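PDB 4W78: hydratase ChsH1 from Mycobacterium tuberculosis, which catalyses the hydration of 3-oxo-4,17-pregnadiene-20-carboxyl-CoA, a steroid enoyl-CoA, in the modified beta-oxidation that degrades the cholesterol side chain. Local coordinates for residues R21-V27 with W70-G74; P64-Q68 with Q107-L113; T134-G139 with L163-P167; W140-I146 with M158-K164. All blocks are in the same frame, centred on the assembly; numbering follows the deposited sequence. Where two conformers were deposited one is given.

In the fold
From the N terminus, edge strand 21-22 and the coil after it meet residues 70-74, which closes contact 1 over a connection about half helical and without strand. Before that segment is reached, residues 64-68 open contact 2, which closes on 107-113, so the two contacts cross; they touch where Val27 meets Leu113. Contact 3 joins the 134-139 corner to 163-167, and contact 4, the pairing of strands 139-150 and 153-165, opens just after it and ends on the same stretch, sharing Leu163 and Lys164. Contacts 2 and 4 touch through Gln68, Gln107 and Met158. All four reach one antiparallel sheet of a hotdog fold, contacts 1 and 3 on opposite sides of the chain's centre.

Contact 1 of 4, residues R21-V27 with W70-G74; sequences RLARDPV and WTMMG
Trp70 is helical (-60/-35), and the chain leaves this conformation at Thr71 to become extended at Met72. With chi1 m, the flat indole of Trp70 offers its face to the coil: Val27 CA sits 3.8 Å from the centroid of its six-membered ring in a CH-pi contact, and Val27 CG1 lies 3.7 Å from Trp70 CZ2. Trp70 O accepts from two waters, which accept from Arg24 N and Asp25 N. Thr71 is nearest Ala23 (CA to CA 4.5 Å), whose small CB fits 3.8 Å from Thr71 CG2. The long, flexible Arg21 (t, t, p) lets NH1 and NH2 donate to Thr71 O at 2.9 and 3.1 Å. Met72 O accepts from the water on Arg24 N. Met73 turns its polarisable sulphur onto a guanidinium face, SD 3.6 Å from Arg21 NH1. The contact fastens the edge of the hotdog sheet, where Arg21 and Ala23 pair with strand 119-134, to the end of helix 67-70, with helix 29-39 packing against Trp70.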
# COMPACT_ATOMS: atom_id res chain seq x y z
N ARG A 21 10.36 -19.34 -6.45
CA ARG A 21 10.71 -18.23 -5.57
C ARG A 21 9.54 -18.04 -4.62
O ARG A 21 8.41 -17.84 -5.06
CB ARG A 21 10.92 -16.95 -6.39
CG ARG A 21 11.07 -15.69 -5.54
CD ARG A 21 11.44 -14.44 -6.36
NE ARG A 21 10.49 -14.09 -7.42
CZ ARG A 21 9.38 -13.36 -7.22
NH1 ARG A 21 9.07 -12.96 -6.00
NH2 ARG A 21 8.58 -13.07 -8.25
N LEU A 22 9.83 -18.11 -3.33
CA LEU A 22 8.80 -17.95 -2.30
C LEU A 22 8.29 -16.52 -2.17
O LEU A 22 9.06 -15.55 -2.18
CB LEU A 22 9.32 -18.40 -0.93
CG LEU A 22 9.12 -19.86 -0.56
CD1 LEU A 22 9.89 -20.77 -1.51
CD2 LEU A 22 9.55 -20.08 0.89
N ALA A 23 6.98 -16.40 -2.02
CA ALA A 23 6.34 -15.13 -1.73
C ALA A 23 6.90 -14.57 -0.43
O ALA A 23 7.24 -15.34 0.48
CB ALA A 23 4.85 -15.34 -1.59
N ARG A 24 6.98 -13.25 -0.35
CA ARG A 24 7.49 -12.61 0.86
C ARG A 24 6.73 -13.07 2.11
O ARG A 24 7.33 -13.32 3.16
CB ARG A 24 7.39 -11.08 0.74
CG ARG A 24 8.01 -10.35 1.91
CD ARG A 24 7.67 -8.87 1.90
NE ARG A 24 6.26 -8.65 2.19
CZ ARG A 24 5.66 -7.47 2.27
NH1 ARG A 24 6.35 -6.35 2.07
NH2 ARG A 24 4.37 -7.42 2.55
N ASP A 25 5.41 -13.16 1.99
CA ASP A 25 4.54 -13.56 3.10
C ASP A 25 3.69 -14.74 2.67
O ASP A 25 3.38 -14.89 1.50
CB ASP A 25 3.57 -12.42 3.48
CG ASP A 25 4.23 -11.06 3.48
OD1 ASP A 25 4.96 -10.75 4.43
OD2 ASP A 25 4.02 -10.29 2.51
N PRO A 26 3.26 -15.56 3.64
CA PRO A 26 2.16 -16.47 3.34
C PRO A 26 0.92 -15.67 3.00
O PRO A 26 0.85 -14.49 3.35
CB PRO A 26 1.93 -17.19 4.68
CG PRO A 26 3.14 -16.89 5.51
CD PRO A 26 3.62 -15.56 5.06
N VAL A 27 -0.04 -16.29 2.31
CA VAL A 27 -1.37 -15.67 2.15
C VAL A 27 -1.81 -15.23 3.54
O VAL A 27 -1.64 -15.97 4.53
CB VAL A 27 -2.36 -16.70 1.58
CG1 VAL A 27 -3.78 -16.13 1.53
CG2 VAL A 27 -1.88 -17.15 0.18
N TRP A 70 0.87 -11.89 -4.13
CA TRP A 70 1.69 -12.53 -3.10
C TRP A 70 3.16 -12.53 -3.49
O TRP A 70 4.03 -12.39 -2.61
CB TRP A 70 1.21 -13.96 -2.83
CG TRP A 70 -0.24 -14.01 -2.48
CD1 TRP A 70 -1.23 -14.62 -3.19
CD2 TRP A 70 -0.88 -13.37 -1.37
NE1 TRP A 70 -2.45 -14.41 -2.59
CE2 TRP A 70 -2.26 -13.65 -1.47
CE3 TRP A 70 -0.42 -12.58 -0.30
CZ2 TRP A 70 -3.18 -13.18 -0.54
CZ3 TRP A 70 -1.35 -12.11 0.62
CH2 TRP A 70 -2.71 -12.42 0.49
N THR A 71 3.43 -12.67 -4.79
CA THR A 71 4.81 -12.84 -5.23
C THR A 71 5.43 -11.59 -5.87
O THR A 71 6.53 -11.65 -6.41
CB THR A 71 4.96 -14.04 -6.19
OG1 THR A 71 3.93 -13.99 -7.17
CG2 THR A 71 4.80 -15.36 -5.42
N MET A 72 4.75 -10.45 -5.77
CA MET A 72 5.35 -9.20 -6.23
C MET A 72 6.65 -8.93 -5.48
O MET A 72 6.76 -9.21 -4.29
CB MET A 72 4.39 -8.02 -6.04
CG MET A 72 3.13 -8.12 -6.89
SD MET A 72 3.46 -8.02 -8.68
CE MET A 72 3.58 -6.26 -8.91
N MET A 73 7.63 -8.37 -6.19
CA MET A 73 8.96 -8.13 -5.63
C MET A 73 9.03 -7.01 -4.60
O MET A 73 9.93 -6.99 -3.75
CB MET A 73 9.97 -7.86 -6.76
CG MET A 73 10.38 -9.07 -7.59
SD MET A 73 11.35 -10.33 -6.71
CE MET A 73 12.39 -9.33 -5.64
N GLY A 74 8.10 -6.07 -4.68
CA GLY A 74 8.05 -4.97 -3.73
C GLY A 74 8.96 -3.82 -4.12
O GLY A 74 9.61 -3.86 -5.17
O HOH W 1 7.23 -11.74 -2.87
O HOH W 2 3.42 -12.12 0.03

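Contact 2 of 4, residues P64-Q68 with Q107-L113; sequences PAMIQ and QTYHRYL
Residues 64-66 form a 3-10 segment that passes into a weakly bonded helix at 67-68, with Ile67 N bonded to Pro64 O at 3.1 Å; across from them lie the extended end of a strand (107-109) and a loop. Pro64 CA lies 6.2 Å from Tyr112 CA. Pro64, a rigid, compact ring whose CH groups suit aromatic faces, meets two of them with neighbouring carbons: Pro64 CB stands 3.7 Å from the Tyr109 ring centroid, 11° off the normal, and Pro64 CG is also 3.7 Å from the Tyr112 centroid, both CH-pi contacts. Tyr109 (chi1 m) donates through OH to Gln107 OE1 at 2.7 Å. Ala65 turns its CB away, onto Trp35 of helix 29-39, and brings its CA 3.8 Å from Tyr109 OH, while Ala65 O and Gln107 OE1 both accept from a water, at 2.7 and 2.9 Å, that takes Gln68 N at 3.1 Å. In this hotdog fold the short helix thereby lies against the outermost strand of the chain's own sheet, which Gln107 and Thr108 extend into the ChsH2 chain as an antiparallel ladder. Branched Ile67 (t, p) points at the strand, putting CG2 3.8 Å from Tyr109 CE1, near the ring plane, and CD1 3.7 Å from Leu113 CD1. Extended Gln68 (t, t) brings OE1 3.1 Å from Gln107 NE2, at an angle too poor for a hydrogen bond.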
# COMPACT_ATOMS: atom_id res chain seq x y z
N PRO A 64 -9.11 -15.01 -5.70
CA PRO A 64 -8.24 -15.65 -6.70
C PRO A 64 -7.34 -14.64 -7.41
O PRO A 64 -6.16 -14.92 -7.64
CB PRO A 64 -9.24 -16.26 -7.68
CG PRO A 64 -10.42 -16.59 -6.80
CD PRO A 64 -10.51 -15.46 -5.80
N ALA A 65 -7.90 -13.46 -7.70
CA ALA A 65 -7.17 -12.42 -8.42
C ALA A 65 -6.01 -11.81 -7.63
O ALA A 65 -5.28 -10.99 -8.17
CB ALA A 65 -8.13 -11.31 -8.87
N MET A 66 -5.86 -12.19 -6.36
CA MET A 66 -4.67 -11.81 -5.60
C MET A 66 -3.44 -12.68 -5.85
O MET A 66 -2.37 -12.40 -5.27
CB MET A 66 -4.95 -11.78 -4.09
CG MET A 66 -5.75 -10.58 -3.63
SD MET A 66 -5.74 -10.42 -1.83
CE MET A 66 -4.11 -9.72 -1.54
N ILE A 67 -3.52 -13.70 -6.70
CA ILE A 67 -2.40 -14.65 -6.82
C ILE A 67 -1.07 -13.96 -7.13
O ILE A 67 -0.07 -14.26 -6.49
CB ILE A 67 -2.68 -15.82 -7.79
CG1 ILE A 67 -1.56 -16.87 -7.71
CG2 ILE A 67 -2.84 -15.33 -9.24
CD1 ILE A 67 -1.54 -17.61 -6.38
N GLN A 68 -1.08 -13.00 -8.05
CA GLN A 68 0.16 -12.33 -8.43
C GLN A 68 0.64 -11.37 -7.34
O GLN A 68 1.83 -11.05 -7.27
CB GLN A 68 -0.06 -11.60 -9.75
CG GLN A 68 1.17 -11.11 -10.45
CD GLN A 68 0.87 -10.64 -11.87
OE1 GLN A 68 -0.17 -10.95 -12.43
NE2 GLN A 68 1.78 -9.88 -12.45
N GLN A 107 -5.14 -15.61 -16.50
CA GLN A 107 -4.85 -16.33 -15.26
C GLN A 107 -5.84 -17.47 -15.06
O GLN A 107 -7.05 -17.31 -15.29
CB GLN A 107 -4.92 -15.37 -14.06
CG GLN A 107 -3.86 -14.27 -14.10
CD GLN A 107 -3.71 -13.52 -12.78
OE1 GLN A 107 -4.61 -13.52 -11.95
NE2 GLN A 107 -2.54 -12.89 -12.59
N THR A 108 -5.33 -18.63 -14.64
CA THR A 108 -6.17 -19.78 -14.32
C THR A 108 -5.96 -20.13 -12.85
O THR A 108 -4.82 -20.17 -12.36
CB THR A 108 -5.80 -20.99 -15.20
OG1 THR A 108 -6.07 -20.68 -16.57
CG2 THR A 108 -6.57 -22.24 -14.78
N TYR A 109 -7.05 -20.32 -12.12
CA TYR A 109 -6.97 -20.61 -10.69
C TYR A 109 -7.43 -22.04 -10.43
O TYR A 109 -8.60 -22.38 -10.64
CB TYR A 109 -7.84 -19.62 -9.89
CG TYR A 109 -7.67 -18.19 -10.37
CD1 TYR A 109 -6.50 -17.48 -10.10
CD2 TYR A 109 -8.66 -17.56 -11.11
CE1 TYR A 109 -6.33 -16.18 -10.57
CE2 TYR A 109 -8.51 -16.27 -11.57
CZ TYR A 109 -7.34 -15.58 -11.29
OH TYR A 109 -7.20 -14.30 -11.76
N HIS A 110 -6.51 -22.90 -10.00
CA HIS A 110 -6.87 -24.30 -9.83
C HIS A 110 -7.74 -24.53 -8.60
O HIS A 110 -8.62 -25.40 -8.60
CB HIS A 110 -5.63 -25.19 -9.79
CG HIS A 110 -4.77 -25.07 -11.01
ND1 HIS A 110 -5.27 -25.22 -12.29
CD2 HIS A 110 -3.45 -24.80 -11.15
CE1 HIS A 110 -4.30 -25.05 -13.16
NE2 HIS A 110 -3.18 -24.80 -12.50
N ARG A 111 -7.48 -23.76 -7.55
CA ARG A 111 -8.30 -23.75 -6.34
C ARG A 111 -8.10 -22.43 -5.62
O ARG A 111 -7.23 -21.64 -5.98
CB ARG A 111 -7.93 -24.91 -5.40
CG ARG A 111 -6.51 -24.85 -4.82
CD ARG A 111 -6.42 -25.80 -3.63
NE ARG A 111 -5.06 -25.93 -3.10
CZ ARG A 111 -4.56 -25.19 -2.11
NH1 ARG A 111 -5.28 -24.23 -1.55
NH2 ARG A 111 -3.32 -25.42 -1.70
N TYR A 112 -8.92 -22.20 -4.59
CA TYR A 112 -8.80 -21.04 -3.74
C TYR A 112 -7.75 -21.30 -2.66
O TYR A 112 -7.60 -22.43 -2.18
CB TYR A 112 -10.16 -20.72 -3.08
CG TYR A 112 -11.14 -19.99 -3.99
CD1 TYR A 112 -11.58 -20.58 -5.18
CD2 TYR A 112 -11.62 -18.74 -3.66
CE1 TYR A 112 -12.46 -19.90 -6.02
CE2 TYR A 112 -12.51 -18.07 -4.47
CZ TYR A 112 -12.92 -18.65 -5.66
OH TYR A 112 -13.80 -17.97 -6.47
N LEU A 113 -7.00 -20.26 -2.30
CA LEU A 113 -5.98 -20.37 -1.27
C LEU A 113 -6.47 -19.92 0.11
O LEU A 113 -7.34 -19.06 0.23
CB LEU A 113 -4.75 -19.53 -1.65
CG LEU A 113 -4.19 -19.83 -3.03
CD1 LEU A 113 -3.01 -18.90 -3.28
CD2 LEU A 113 -3.80 -21.30 -3.17
O HOH W 3 -3.41 -12.00 -9.76

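Contact 3 of 4, residues T134-G139 with L163-P167; sequences TALGEG and LKFKP
At a far end of the hotdog sheet, Thr134 to Gly137 form a type I turn joining neighbouring strands 119-134 and 139-150; Gly137 N bonds Thr134 O at 3.0 Å, and Thr134 OG1 accepts from Leu136 N at 3.0 Å, an ST turn. The chain corners at Glu138, and Gly139 and Phe165 form an antiparallel non-hydrogen-bonded pair, CA to CA 3.9 Å. Beside it, Lys166 N donates to Glu138 O at 2.9 Å. Gly137 holds phi near +126°, where a side chain would run into Lys166 O; at Gly139 one would strike Leu163 CD1 and Lys164 O, so glycine suits both places. Leu136 CB makes a CH-pi contact over the Phe165 face (chi1 p), 4.2 Å from the ring centroid, and Leu136 CD1 packs 4.2 Å from Leu163 CD2. Glu138 OE1 stays 4.4 Å from Lys166 NZ, beyond a salt bridge; these atoms bond instead to Tyr97 and to Ala95 O. The contact therefore rests on one cross-segment hydrogen bond, close glycine backbone and apolar cover rather than ion pairing.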
# COMPACT_ATOMS: atom_id res chain seq x y z
N THR A 134 3.24 -3.04 -35.72
CA THR A 134 2.13 -2.84 -34.80
C THR A 134 1.76 -1.36 -34.79
O THR A 134 2.50 -0.53 -35.32
CB THR A 134 2.47 -3.29 -33.37
OG1 THR A 134 3.12 -2.22 -32.66
CG2 THR A 134 3.39 -4.51 -33.39
N ALA A 135 0.63 -1.03 -34.17
CA ALA A 135 0.16 0.35 -34.10
C ALA A 135 1.08 1.22 -33.24
O ALA A 135 0.97 2.45 -33.26
CB ALA A 135 -1.27 0.40 -33.58
N LEU A 136 1.97 0.58 -32.48
CA LEU A 136 2.90 1.30 -31.62
C LEU A 136 4.30 1.37 -32.24
O LEU A 136 5.19 2.04 -31.71
CB LEU A 136 2.97 0.65 -30.24
CG LEU A 136 1.67 0.68 -29.43
CD1 LEU A 136 1.83 -0.07 -28.12
CD2 LEU A 136 1.24 2.11 -29.16
N GLY A 137 4.48 0.68 -33.36
CA GLY A 137 5.77 0.61 -34.02
C GLY A 137 6.20 -0.83 -34.25
O GLY A 137 5.51 -1.76 -33.85
N GLU A 138 7.35 -1.01 -34.90
CA GLU A 138 7.88 -2.35 -35.10
C GLU A 138 8.21 -2.96 -33.74
O GLU A 138 8.79 -2.30 -32.88
CB GLU A 138 9.12 -2.33 -35.99
CG GLU A 138 9.61 -3.72 -36.40
CD GLU A 138 10.86 -3.69 -37.26
OE1 GLU A 138 11.94 -3.31 -36.75
OE2 GLU A 138 10.77 -4.06 -38.46
N GLY A 139 7.83 -4.22 -33.55
CA GLY A 139 8.07 -4.86 -32.27
C GLY A 139 8.08 -6.37 -32.28
O GLY A 139 7.82 -7.02 -33.29
N LEU A 163 4.67 -6.64 -25.46
CA LEU A 163 5.21 -6.18 -26.73
C LEU A 163 6.39 -5.27 -26.45
O LEU A 163 6.25 -4.27 -25.73
CB LEU A 163 4.14 -5.42 -27.51
CG LEU A 163 4.61 -4.67 -28.75
CD1 LEU A 163 5.10 -5.63 -29.84
CD2 LEU A 163 3.48 -3.78 -29.26
N LYS A 164 7.56 -5.62 -26.97
CA LYS A 164 8.71 -4.71 -26.95
C LYS A 164 8.80 -4.06 -28.31
O LYS A 164 8.87 -4.74 -29.33
CB LYS A 164 10.01 -5.47 -26.66
CG LYS A 164 10.09 -6.05 -25.27
CD LYS A 164 10.40 -4.98 -24.25
CE LYS A 164 11.83 -4.50 -24.39
NZ LYS A 164 11.99 -3.15 -23.78
N PHE A 165 8.80 -2.73 -28.35
CA PHE A 165 8.65 -2.03 -29.62
C PHE A 165 9.62 -0.87 -29.74
O PHE A 165 10.14 -0.38 -28.74
CB PHE A 165 7.20 -1.54 -29.79
CG PHE A 165 6.76 -0.54 -28.75
CD1 PHE A 165 6.20 -0.95 -27.56
CD2 PHE A 165 6.89 0.82 -28.99
CE1 PHE A 165 5.79 -0.04 -26.61
CE2 PHE A 165 6.49 1.74 -28.04
CZ PHE A 165 5.94 1.32 -26.85
N LYS A 166 9.85 -0.45 -30.98
CA LYS A 166 10.63 0.74 -31.28
C LYS A 166 9.71 1.95 -31.22
O LYS A 166 8.74 2.04 -31.98
CB LYS A 166 11.23 0.65 -32.68
CG LYS A 166 12.48 -0.21 -32.79
CD LYS A 166 13.00 -0.22 -34.21
CE LYS A 166 14.46 -0.65 -34.27
NZ LYS A 166 14.66 -1.95 -33.60
N PRO A 167 9.99 2.89 -30.30
CA PRO A 167 9.19 4.12 -30.18
C PRO A 167 9.31 4.97 -31.44
O PRO A 167 10.21 4.74 -32.25
CB PRO A 167 9.84 4.83 -28.99
CG PRO A 167 10.49 3.74 -28.21
CD PRO A 167 11.02 2.81 -29.26

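Contact 4 of 4, residues W140-I146 with M158-K164; sequences WFINQHI and MNWRILK
Eight backbone hydrogen bonds zip these segments of a beta hairpin together, in both directions at each hydrogen-bonded pair: Trp140 with Lys164, Ile142 with Ile162, Gln144 with Trp160 and Ile146 with Met158. The strands are the central and next strand of the hotdog sheet; their axes come within 4.7 Å at 161°, antiparallel. Non-hydrogen-bonded pairs Phe141-Leu163, Asn143-Arg161 and His145-Asn159 alternate with them, CA to CA 4.4 to 4.8 Å. A water takes protons from Asn143 ND2 (3.2 Å) and Arg161 NE (3.1 Å), while Arg161 NH1 and Asn143 ND2 also bond to Asn104 and to Asp127 O. On one face, beta-branched Ile142, Ile162 and Ile146 fit the extended backbone: Ile142 CB lies 3.9 Å from Ile162 CG1, and helix 85-94 covers Ile142. Unbranched, flexible Met158 reaches Ile146, CE to CG1 3.5 Å. The other face is more polar, yet carries Phe141, a flat ring held between unlike partners. Leu163 (t, p) sets CD1 3.9 Å from the Phe141 centroid in a CH-pi contact; over the opposite face Arg161, t at chi1 to chi3, stacks its guanidinium with planes at 12°, an off-centre cation-pi contact with Arg161 CZ 3.9 Å from the Phe141 centroid.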
# COMPACT_ATOMS: atom_id res chain seq x y z
N TRP A 140 8.39 -6.93 -31.11
CA TRP A 140 8.36 -8.38 -30.91
C TRP A 140 7.44 -8.69 -29.76
O TRP A 140 7.46 -8.00 -28.74
CB TRP A 140 9.76 -8.88 -30.55
CG TRP A 140 10.71 -8.90 -31.68
CD1 TRP A 140 11.27 -7.83 -32.32
CD2 TRP A 140 11.26 -10.07 -32.31
NE1 TRP A 140 12.13 -8.25 -33.30
CE2 TRP A 140 12.14 -9.63 -33.32
CE3 TRP A 140 11.10 -11.44 -32.11
CZ2 TRP A 140 12.84 -10.51 -34.13
CZ3 TRP A 140 11.80 -12.32 -32.92
CH2 TRP A 140 12.66 -11.85 -33.92
N PHE A 141 6.63 -9.73 -29.90
CA PHE A 141 5.79 -10.17 -28.79
C PHE A 141 6.50 -11.26 -28.01
O PHE A 141 7.09 -12.16 -28.60
CB PHE A 141 4.44 -10.67 -29.28
CG PHE A 141 3.56 -9.60 -29.88
CD1 PHE A 141 2.73 -8.85 -29.08
CD2 PHE A 141 3.56 -9.35 -31.25
CE1 PHE A 141 1.92 -7.86 -29.61
CE2 PHE A 141 2.75 -8.37 -31.79
CZ PHE A 141 1.93 -7.63 -30.97
N ILE A 142 6.42 -11.17 -26.69
CA ILE A 142 7.07 -12.13 -25.79
C ILE A 142 6.04 -12.69 -24.83
O ILE A 142 5.39 -11.94 -24.09
CB ILE A 142 8.18 -11.45 -24.98
CG1 ILE A 142 9.29 -10.97 -25.92
CG2 ILE A 142 8.75 -12.41 -23.95
CD1 ILE A 142 9.66 -9.53 -25.70
N ASN A 143 5.86 -14.01 -24.86
CA ASN A 143 4.99 -14.72 -23.94
C ASN A 143 5.75 -15.40 -22.82
O ASN A 143 6.88 -15.88 -23.03
CB ASN A 143 4.19 -15.79 -24.69
CG ASN A 143 3.23 -15.19 -25.69
OD1 ASN A 143 2.07 -14.93 -25.37
ND2 ASN A 143 3.71 -14.94 -26.90
N GLN A 144 5.14 -15.44 -21.65
CA GLN A 144 5.68 -16.20 -20.52
C GLN A 144 4.60 -17.07 -19.92
O GLN A 144 3.43 -16.67 -19.87
CB GLN A 144 6.20 -15.26 -19.44
CG GLN A 144 7.50 -14.55 -19.75
CD GLN A 144 7.92 -13.68 -18.58
OE1 GLN A 144 7.55 -12.51 -18.50
NE2 GLN A 144 8.67 -14.27 -17.66
N HIS A 145 4.97 -18.27 -19.45
CA HIS A 145 4.07 -19.10 -18.67
C HIS A 145 4.56 -19.09 -17.22
O HIS A 145 5.68 -19.53 -16.93
CB HIS A 145 4.02 -20.54 -19.19
CG HIS A 145 2.97 -21.39 -18.53
ND1 HIS A 145 3.08 -22.76 -18.44
CD2 HIS A 145 1.81 -21.08 -17.92
CE1 HIS A 145 2.03 -23.26 -17.81
NE2 HIS A 145 1.24 -22.26 -17.49
N ILE A 146 3.73 -18.56 -16.35
CA ILE A 146 4.02 -18.46 -14.92
C ILE A 146 3.20 -19.51 -14.21
O ILE A 146 2.02 -19.69 -14.52
CB ILE A 146 3.53 -17.10 -14.41
CG1 ILE A 146 4.12 -15.94 -15.21
CG2 ILE A 146 3.72 -16.96 -12.89
CD1 ILE A 146 5.56 -16.03 -15.47
N MET A 158 -0.43 -18.50 -15.23
CA MET A 158 -0.69 -17.31 -16.01
C MET A 158 0.06 -17.36 -17.32
O MET A 158 1.21 -17.80 -17.37
CB MET A 158 -0.24 -16.08 -15.22
CG MET A 158 -0.28 -14.79 -15.99
SD MET A 158 -0.02 -13.39 -14.90
CE MET A 158 1.71 -13.53 -14.51
N ASN A 159 -0.61 -16.95 -18.39
CA ASN A 159 0.05 -16.67 -19.65
C ASN A 159 0.08 -15.15 -19.76
O ASN A 159 -0.97 -14.50 -19.70
CB ASN A 159 -0.74 -17.30 -20.79
CG ASN A 159 -0.86 -18.81 -20.67
OD1 ASN A 159 0.12 -19.51 -20.39
ND2 ASN A 159 -2.07 -19.33 -20.87
N TRP A 160 1.29 -14.60 -19.86
CA TRP A 160 1.53 -13.15 -19.82
C TRP A 160 2.16 -12.77 -21.15
O TRP A 160 3.14 -13.39 -21.55
CB TRP A 160 2.54 -12.86 -18.71
CG TRP A 160 2.74 -11.42 -18.40
CD1 TRP A 160 3.77 -10.61 -18.77
CD2 TRP A 160 1.85 -10.63 -17.64
NE1 TRP A 160 3.56 -9.34 -18.27
CE2 TRP A 160 2.39 -9.33 -17.57
CE3 TRP A 160 0.65 -10.91 -16.99
CZ2 TRP A 160 1.75 -8.31 -16.88
CZ3 TRP A 160 0.05 -9.96 -16.33
CH2 TRP A 160 0.57 -8.64 -16.26
N ARG A 161 1.63 -11.77 -21.83
CA ARG A 161 2.19 -11.37 -23.12
C ARG A 161 2.52 -9.89 -23.13
O ARG A 161 1.69 -9.05 -22.76
CB ARG A 161 1.23 -11.71 -24.24
CG ARG A 161 1.72 -11.46 -25.65
CD ARG A 161 0.59 -11.88 -26.61
NE ARG A 161 0.87 -11.72 -28.03
CZ ARG A 161 0.13 -10.98 -28.85
NH1 ARG A 161 -0.93 -10.32 -28.40
NH2 ARG A 161 0.45 -10.90 -30.13
N ILE A 162 3.73 -9.57 -23.56
CA ILE A 162 4.14 -8.18 -23.71
C ILE A 162 4.63 -7.92 -25.11
O ILE A 162 4.96 -8.85 -25.86
CB ILE A 162 5.25 -7.79 -22.71
CG1 ILE A 162 6.55 -8.53 -23.04
CG2 ILE A 162 4.81 -8.06 -21.28
CD1 ILE A 162 7.77 -8.06 -22.22
N LEU A 163 4.67 -6.64 -25.46
CA LEU A 163 5.21 -6.18 -26.73
C LEU A 163 6.39 -5.27 -26.45
O LEU A 163 6.25 -4.27 -25.73
CB LEU A 163 4.14 -5.42 -27.51
CG LEU A 163 4.61 -4.67 -28.75
CD1 LEU A 163 5.10 -5.63 -29.84
CD2 LEU A 163 3.48 -3.78 -29.26
N LYS A 164 7.56 -5.62 -26.97
CA LYS A 164 8.71 -4.71 -26.95
C LYS A 164 8.80 -4.06 -28.31
O LYS A 164 8.87 -4.74 -29.33
CB LYS A 164 10.01 -5.47 -26.66
CG LYS A 164 10.09 -6.05 -25.27
CD LYS A 164 10.40 -4.98 -24.25
CE LYS A 164 11.83 -4.50 -24.39
NZ LYS A 164 11.99 -3.15 -23.78
O HOH W 4 5.70 -11.94 -21.22
O HOH W 5 2.43 -13.92 -29.64
O HOH W 6 2.07 -17.89 -22.41